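Local coordinates for succinoglycan biosynthesis protein (Bacillus cereus ATCC 14579, PDB 2QGM), which probably acts as an esterase-like enzyme of the erythromycin esterase family, though it is named for succinoglycan biosynthesis, at residues N307-K312 and Y336-S341; M385-R391 and F430-I436. All coordinates share one frame; numbering follows the deposited sequence.

In the fold
Strands 336-344 and 432-439 run next to each other in the mixed central sheet, and each contact uses one of them. Contact 1, whose centre lies about 9 Å from the centre of the chain, sets the short helix 307-310 against strand 336-344; side-chain amide and phenol groups bond to backbone there. Contact 2, its centre about 17 Å from that of the chain and also largely buried, pairs strands 385-389 and 432-436 by regular backbone bonds, with polar side chains gathered at the turn end. The two contacts meet directly: K312 makes a salt bridge to D431, G340 N probably donates to I432 O, and F434 packs on S341.

Contact 1 (N307-K312 and Y336-S341); sequences NIHIAK and YVTIGS
The side-chain amide of N307 and the backbone of S341 hold each other by two hydrogen bonds. N307 ND2 gives a nearly straight bond of 2.7 Å to S341 O, which lies in the plane of the amide and is met on a lone pair. In return S341 N donates to N307 OD1 at 2.9 Å, tilted 20° from the plane of that carbonyl. With both ends of the amide engaged, its rotation is fixed. The CG of N307 stands opposite its own carbonyl carbon (chi1 -84°), which brings the amide to the strand although the CB itself does not point there.

At the other end of the helix the Y336 hydroxyl donates to I310 O, 2.7 Å from OH, in the plane of the carbonyl and on a lone pair. This carbonyl oxygen lies near the plane of the phenol ring, at its edge. The Y336 side chain extends from the strand with CG anti to the backbone N (chi1 173°), so that OH also reaches I310 CB, 3.5 Å away. T338 CG2 presses on the same I310 O at 3.1 Å, while I310 CD1 reaches over to I339 O at 4.0 Å. Beyond the helix the aliphatic part of K312 runs obliquely past T338, its CG 3.7 Å from T338 OG1; the ammonium group goes on to L427 O and D431.

Thus an asparagine amide and a tyrosine hydroxyl, each bonded to the opposing backbone, hold the short helix after parallel strand 301-304 to strand 336-344, two places away in the sheet. Between those strands runs 76-79, against which I339 packs on V77 and L79, and Y336 on Y76. Strand 432-439 borders 336-344 on its other side, where I339 and S341 touch F434.

Contact 2 (M385-R391 and F430-I436); sequences MFLLDNR and FDIIFHI
Over one face of the F386 ring sits H435 CB, 3.9 Å from the ring centroid in a CH-pi contact. The imidazole lies alongside, its plane turned 47° from the phenyl, with H435 CD2 3.6 Å from F386 CE1; T342 takes up ND1. The F386 CG occupies the position between its own N and carbonyl carbon (chi1 57°), which brings the ring alongside H435, with its face against CB. A second flat group, the R391 guanidinium, has the D389 carboxylate at its edge and I432 CD1 over one face. NE bonds to D389 OD1 at 3.0 Å and NH2 to OD2, a side-on salt bridge; NH2 also reaches M70 O.

F386, D389, I432 and H435 lie on antiparallel neighbouring strands of the mixed central sheet. The hydrogen-bonded pairs are F386-H435 and L388-I433; M385-I436, L387-F434 and D389-I432 are non-hydrogen-bonded. L388 CB meets I433 CG1 at 3.7 Å on the face shared with F386 and H435; on the opposite face L387 CD2 touches F434 CB, and L387 and I432 pack on M70 of helix 65-71.

D389 OD1 also accepts from R391 N, two residues on, an Asx turn. R391 CD comes within 3.4 Å of D431 CB, and N390 ND2 makes a straight 3.1 Å bond to F430 O, approaching from above the carbonyl plane.

Contact 1 (N307-K312 and Y336-S341)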
loop_
_atom_site.group_PDB
_atom_site.type_symbol
_atom_site.label_atom_id
_atom_site.label_comp_id
_atom_site.label_asym_id
_atom_site.label_seq_id
_atom_site.Cartn_x
_atom_site.Cartn_y
_atom_site.Cartn_z
ATOM N N ASN A 307 -5.062 5.207 0.615
ATOM C CA ASN A 307 -4.761 6.424 1.373
ATOM C C ASN A 307 -4.823 6.119 2.864
ATOM O O ASN A 307 -3.986 6.564 3.643
ATOM C CB ASN A 307 -5.799 7.517 1.102
ATOM C CG ASN A 307 -5.513 8.318 -0.151
ATOM O OD1 ASN A 307 -4.431 8.237 -0.736
ATOM N ND2 ASN A 307 -6.488 9.129 -0.557
ATOM N N ILE A 308 -5.847 5.375 3.259
ATOM C CA ILE A 308 -6.044 5.029 4.662
ATOM C C ILE A 308 -4.811 4.445 5.354
ATOM O O ILE A 308 -4.484 4.831 6.478
ATOM C CB ILE A 308 -7.205 4.026 4.802
ATOM C CG1 ILE A 308 -8.520 4.696 4.406
ATOM C CG2 ILE A 308 -7.241 3.464 6.224
ATOM C CD1 ILE A 308 -8.941 5.837 5.309
ATOM N N HIS A 309 -4.130 3.521 4.684
ATOM C CA HIS A 309 -2.966 2.866 5.265
ATOM C C HIS A 309 -1.653 3.639 5.229
ATOM O O HIS A 309 -0.808 3.450 6.099
ATOM C CB HIS A 309 -2.774 1.489 4.615
ATOM C CG HIS A 309 -3.928 0.562 4.830
ATOM N ND1 HIS A 309 -4.202 -0.016 6.049
ATOM C CD2 HIS A 309 -4.906 0.148 3.986
ATOM C CE1 HIS A 309 -5.299 -0.748 5.949
ATOM N NE2 HIS A 309 -5.744 -0.663 4.708
ATOM N N ILE A 310 -1.468 4.507 4.236
ATOM C CA ILE A 310 -0.225 5.264 4.160
ATOM C C ILE A 310 -0.254 6.589 4.924
ATOM O O ILE A 310 0.798 7.163 5.216
ATOM C CB ILE A 310 0.195 5.528 2.680
ATOM C CG1 ILE A 310 -0.832 6.401 1.968
ATOM C CG2 ILE A 310 0.372 4.201 1.952
ATOM C CD1 ILE A 310 -0.508 7.887 2.005
ATOM N N ALA A 311 -1.453 7.058 5.269
ATOM C CA ALA A 311 -1.632 8.328 5.983
ATOM C C ALA A 311 -0.909 8.438 7.321
ATOM O O ALA A 311 -0.729 7.453 8.034
ATOM C CB ALA A 311 -3.124 8.591 6.196
ATOM N N LYS A 312 -0.516 9.659 7.657
ATOM C CA LYS A 312 0.176 9.924 8.903
ATOM C C LYS A 312 -0.775 9.816 10.091
ATOM O O LYS A 312 -0.348 9.537 11.218
ATOM C CB LYS A 312 0.792 11.323 8.870
ATOM C CG LYS A 312 1.830 11.495 7.781
ATOM C CD LYS A 312 2.405 12.899 7.765
ATOM C CE LYS A 312 1.418 13.914 7.206
ATOM N NZ LYS A 312 2.019 15.283 7.136
ATOM N N TYR A 336 10.207 9.124 6.199
ATOM C CA TYR A 336 9.001 8.569 5.579
ATOM C C TYR A 336 8.161 9.724 5.048
ATOM O O TYR A 336 7.655 10.543 5.813
ATOM C CB TYR A 336 8.170 7.758 6.583
ATOM C CG TYR A 336 6.822 7.307 6.043
ATOM C CD1 TYR A 336 6.736 6.526 4.891
ATOM C CD2 TYR A 336 5.637 7.636 6.696
ATOM C CE1 TYR A 336 5.509 6.080 4.406
ATOM C CE2 TYR A 336 4.400 7.192 6.220
ATOM C CZ TYR A 336 4.348 6.411 5.068
ATOM O OH TYR A 336 3.144 5.953 4.581
ATOM N N VAL A 337 8.032 9.796 3.728
ATOM C CA VAL A 337 7.246 10.846 3.095
ATOM C C VAL A 337 5.948 10.225 2.588
ATOM O O VAL A 337 5.955 9.136 2.014
ATOM C CB VAL A 337 8.005 11.483 1.903
ATOM C CG1 VAL A 337 7.065 12.359 1.099
ATOM C CG2 VAL A 337 9.173 12.324 2.414
ATOM N N THR A 338 4.836 10.918 2.816
ATOM C CA THR A 338 3.524 10.438 2.392
ATOM C C THR A 338 2.929 11.243 1.261
ATOM O O THR A 338 2.833 12.464 1.341
ATOM C CB THR A 338 2.500 10.465 3.547
ATOM O OG1 THR A 338 2.531 11.744 4.192
ATOM C CG2 THR A 338 2.800 9.379 4.547
ATOM N N ILE A 339 2.515 10.541 0.210
ATOM C CA ILE A 339 1.900 11.163 -0.956
ATOM C C ILE A 339 0.491 10.604 -1.098
ATOM O O ILE A 339 0.311 9.477 -1.563
ATOM C CB ILE A 339 2.682 10.830 -2.237
ATOM C CG1 ILE A 339 4.147 11.212 -2.041
ATOM C CG2 ILE A 339 2.062 11.556 -3.436
ATOM C CD1 ILE A 339 5.039 10.859 -3.204
ATOM N N GLY A 340 -0.500 11.396 -0.700
ATOM C CA GLY A 340 -1.885 10.968 -0.788
ATOM C C GLY A 340 -2.490 11.174 -2.167
ATOM O O GLY A 340 -2.002 11.985 -2.957
ATOM N N SER A 341 -3.561 10.442 -2.446
ATOM C CA SER A 341 -4.259 10.520 -3.725
ATOM C C SER A 341 -5.613 11.196 -3.570
ATOM O O SER A 341 -6.398 10.830 -2.694
ATOM C CB SER A 341 -4.471 9.113 -4.287
ATOM O OG SER A 341 -5.453 9.101 -5.312
#

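Contact 2 (M385-R391 and F430-I436)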
loop_
_atom_site.group_PDB
_atom_site.type_symbol
_atom_site.label_atom_id
_atom_site.label_comp_id
_atom_site.label_asym_id
_atom_site.label_seq_id
_atom_site.Cartn_x
_atom_site.Cartn_y
_atom_site.Cartn_z
HETATM N N MSE A 385 -4.644 17.938 -13.420
HETATM C CA MSE A 385 -3.842 17.078 -12.549
HETATM C C MSE A 385 -2.659 17.862 -12.010
HETATM O O MSE A 385 -2.040 18.636 -12.735
HETATM C CB MSE A 385 -3.305 15.878 -13.314
HETATM C CG MSE A 385 -4.354 15.059 -13.998
HETATM SE SE MSE A 385 -3.484 13.672 -14.968
HETATM C CE MSE A 385 -2.899 14.669 -16.502
ATOM N N PHE A 386 -2.334 17.659 -10.741
ATOM C CA PHE A 386 -1.220 18.374 -10.163
ATOM C C PHE A 386 -0.721 17.798 -8.846
ATOM O O PHE A 386 -1.412 17.011 -8.192
ATOM C CB PHE A 386 -1.585 19.846 -9.948
ATOM C CG PHE A 386 -2.797 20.060 -9.090
ATOM C CD1 PHE A 386 -4.076 20.016 -9.647
ATOM C CD2 PHE A 386 -2.662 20.337 -7.729
ATOM C CE1 PHE A 386 -5.209 20.250 -8.865
ATOM C CE2 PHE A 386 -3.787 20.570 -6.934
ATOM C CZ PHE A 386 -5.065 20.528 -7.502
ATOM N N LEU A 387 0.500 18.182 -8.483
ATOM C CA LEU A 387 1.114 17.767 -7.234
ATOM C C LEU A 387 1.012 18.969 -6.326
ATOM O O LEU A 387 1.090 20.107 -6.789
ATOM C CB LEU A 387 2.600 17.455 -7.418
ATOM C CG LEU A 387 2.988 16.307 -8.338
ATOM C CD1 LEU A 387 4.470 16.384 -8.654
ATOM C CD2 LEU A 387 2.647 15.001 -7.660
ATOM N N LEU A 388 0.846 18.720 -5.036
ATOM C CA LEU A 388 0.768 19.798 -4.066
ATOM C C LEU A 388 1.539 19.373 -2.818
ATOM O O LEU A 388 1.203 18.370 -2.194
ATOM C CB LEU A 388 -0.695 20.091 -3.712
ATOM C CG LEU A 388 -0.897 21.332 -2.847
ATOM C CD1 LEU A 388 -0.434 22.535 -3.656
ATOM C CD2 LEU A 388 -2.360 21.494 -2.425
ATOM N N ASP A 389 2.586 20.121 -2.470
ATOM C CA ASP A 389 3.386 19.819 -1.273
ATOM C C ASP A 389 2.738 20.590 -0.126
ATOM O O ASP A 389 2.960 21.787 0.028
ATOM C CB ASP A 389 4.845 20.280 -1.455
ATOM C CG ASP A 389 5.761 19.837 -0.304
ATOM O OD1 ASP A 389 5.255 19.549 0.800
ATOM O OD2 ASP A 389 6.989 19.787 -0.515
ATOM N N ASN A 390 1.941 19.903 0.682
ATOM C CA ASN A 390 1.229 20.565 1.770
ATOM C C ASN A 390 2.128 21.085 2.892
ATOM O O ASN A 390 1.738 21.993 3.627
ATOM C CB ASN A 390 0.156 19.633 2.365
ATOM C CG ASN A 390 -0.796 19.067 1.315
ATOM O OD1 ASN A 390 -1.261 19.779 0.426
ATOM N ND2 ASN A 390 -1.105 17.780 1.434
ATOM N N ARG A 391 3.327 20.527 3.012
ATOM C CA ARG A 391 4.259 20.925 4.065
ATOM C C ARG A 391 4.839 22.327 3.932
ATOM O O ARG A 391 5.144 22.962 4.938
ATOM C CB ARG A 391 5.428 19.946 4.131
ATOM C CG ARG A 391 5.024 18.495 4.222
ATOM C CD ARG A 391 6.232 17.612 3.999
ATOM N NE ARG A 391 6.780 17.831 2.670
ATOM C CZ ARG A 391 7.864 17.234 2.196
ATOM N NH1 ARG A 391 8.533 16.367 2.947
ATOM N NH2 ARG A 391 8.280 17.505 0.962
ATOM N N PHE A 430 -1.459 13.837 4.831
ATOM C CA PHE A 430 -0.485 13.739 3.749
ATOM C C PHE A 430 0.503 14.897 3.624
ATOM O O PHE A 430 0.125 16.068 3.718
ATOM C CB PHE A 430 -1.227 13.602 2.413
ATOM C CG PHE A 430 -2.387 12.626 2.439
ATOM C CD1 PHE A 430 -2.187 11.279 2.741
ATOM C CD2 PHE A 430 -3.676 13.053 2.114
ATOM C CE1 PHE A 430 -3.250 10.373 2.715
ATOM C CE2 PHE A 430 -4.747 12.155 2.084
ATOM C CZ PHE A 430 -4.534 10.808 2.385
ATOM N N ASP A 431 1.771 14.571 3.383
ATOM C CA ASP A 431 2.792 15.600 3.204
ATOM C C ASP A 431 2.567 16.206 1.820
ATOM O O ASP A 431 2.648 17.423 1.629
ATOM C CB ASP A 431 4.201 14.985 3.243
ATOM C CG ASP A 431 4.558 14.402 4.600
ATOM O OD1 ASP A 431 4.379 15.102 5.616
ATOM O OD2 ASP A 431 5.035 13.247 4.650
ATOM N N ILE A 432 2.273 15.322 0.872
ATOM C CA ILE A 432 2.073 15.657 -0.529
ATOM C C ILE A 432 0.837 14.948 -1.064
ATOM O O ILE A 432 0.437 13.906 -0.550
ATOM C CB ILE A 432 3.292 15.166 -1.361
ATOM C CG1 ILE A 432 4.568 15.806 -0.842
ATOM C CG2 ILE A 432 3.114 15.490 -2.845
ATOM C CD1 ILE A 432 5.823 15.093 -1.288
ATOM N N ILE A 433 0.221 15.526 -2.084
ATOM C CA ILE A 433 -0.921 14.885 -2.711
ATOM C C ILE A 433 -0.799 15.050 -4.213
ATOM O O ILE A 433 -0.159 15.985 -4.696
ATOM C CB ILE A 433 -2.293 15.502 -2.283
ATOM C CG1 ILE A 433 -2.352 16.983 -2.662
ATOM C CG2 ILE A 433 -2.516 15.309 -0.797
ATOM C CD1 ILE A 433 -3.754 17.547 -2.627
ATOM N N PHE A 434 -1.352 14.095 -4.952
ATOM C CA PHE A 434 -1.404 14.212 -6.403
ATOM C C PHE A 434 -2.888 14.151 -6.703
ATOM O O PHE A 434 -3.582 13.190 -6.360
ATOM C CB PHE A 434 -0.599 13.120 -7.146
ATOM C CG PHE A 434 -1.094 11.704 -6.954
ATOM C CD1 PHE A 434 -1.895 11.085 -7.918
ATOM C CD2 PHE A 434 -0.697 10.967 -5.844
ATOM C CE1 PHE A 434 -2.286 9.748 -7.777
ATOM C CE2 PHE A 434 -1.082 9.635 -5.696
ATOM C CZ PHE A 434 -1.875 9.023 -6.660
ATOM N N HIS A 435 -3.380 15.229 -7.300
ATOM C CA HIS A 435 -4.786 15.338 -7.621
ATOM C C HIS A 435 -5.078 15.046 -9.084
ATOM O O HIS A 435 -4.324 15.449 -9.973
ATOM C CB HIS A 435 -5.287 16.748 -7.278
ATOM C CG HIS A 435 -6.769 16.904 -7.385
ATOM N ND1 HIS A 435 -7.646 16.317 -6.497
ATOM C CD2 HIS A 435 -7.538 17.558 -8.291
ATOM C CE1 HIS A 435 -8.886 16.598 -6.852
ATOM N NE2 HIS A 435 -8.847 17.351 -7.941
ATOM N N ILE A 436 -6.159 14.304 -9.310
ATOM C CA ILE A 436 -6.640 13.980 -10.651
ATOM C C ILE A 436 -8.123 14.336 -10.589
ATOM O O ILE A 436 -8.930 13.580 -10.050
ATOM C CB ILE A 436 -6.498 12.474 -10.998
ATOM C CG1 ILE A 436 -5.027 12.059 -10.953
ATOM C CG2 ILE A 436 -7.092 12.209 -12.392
ATOM C CD1 ILE A 436 -4.770 10.608 -11.338
#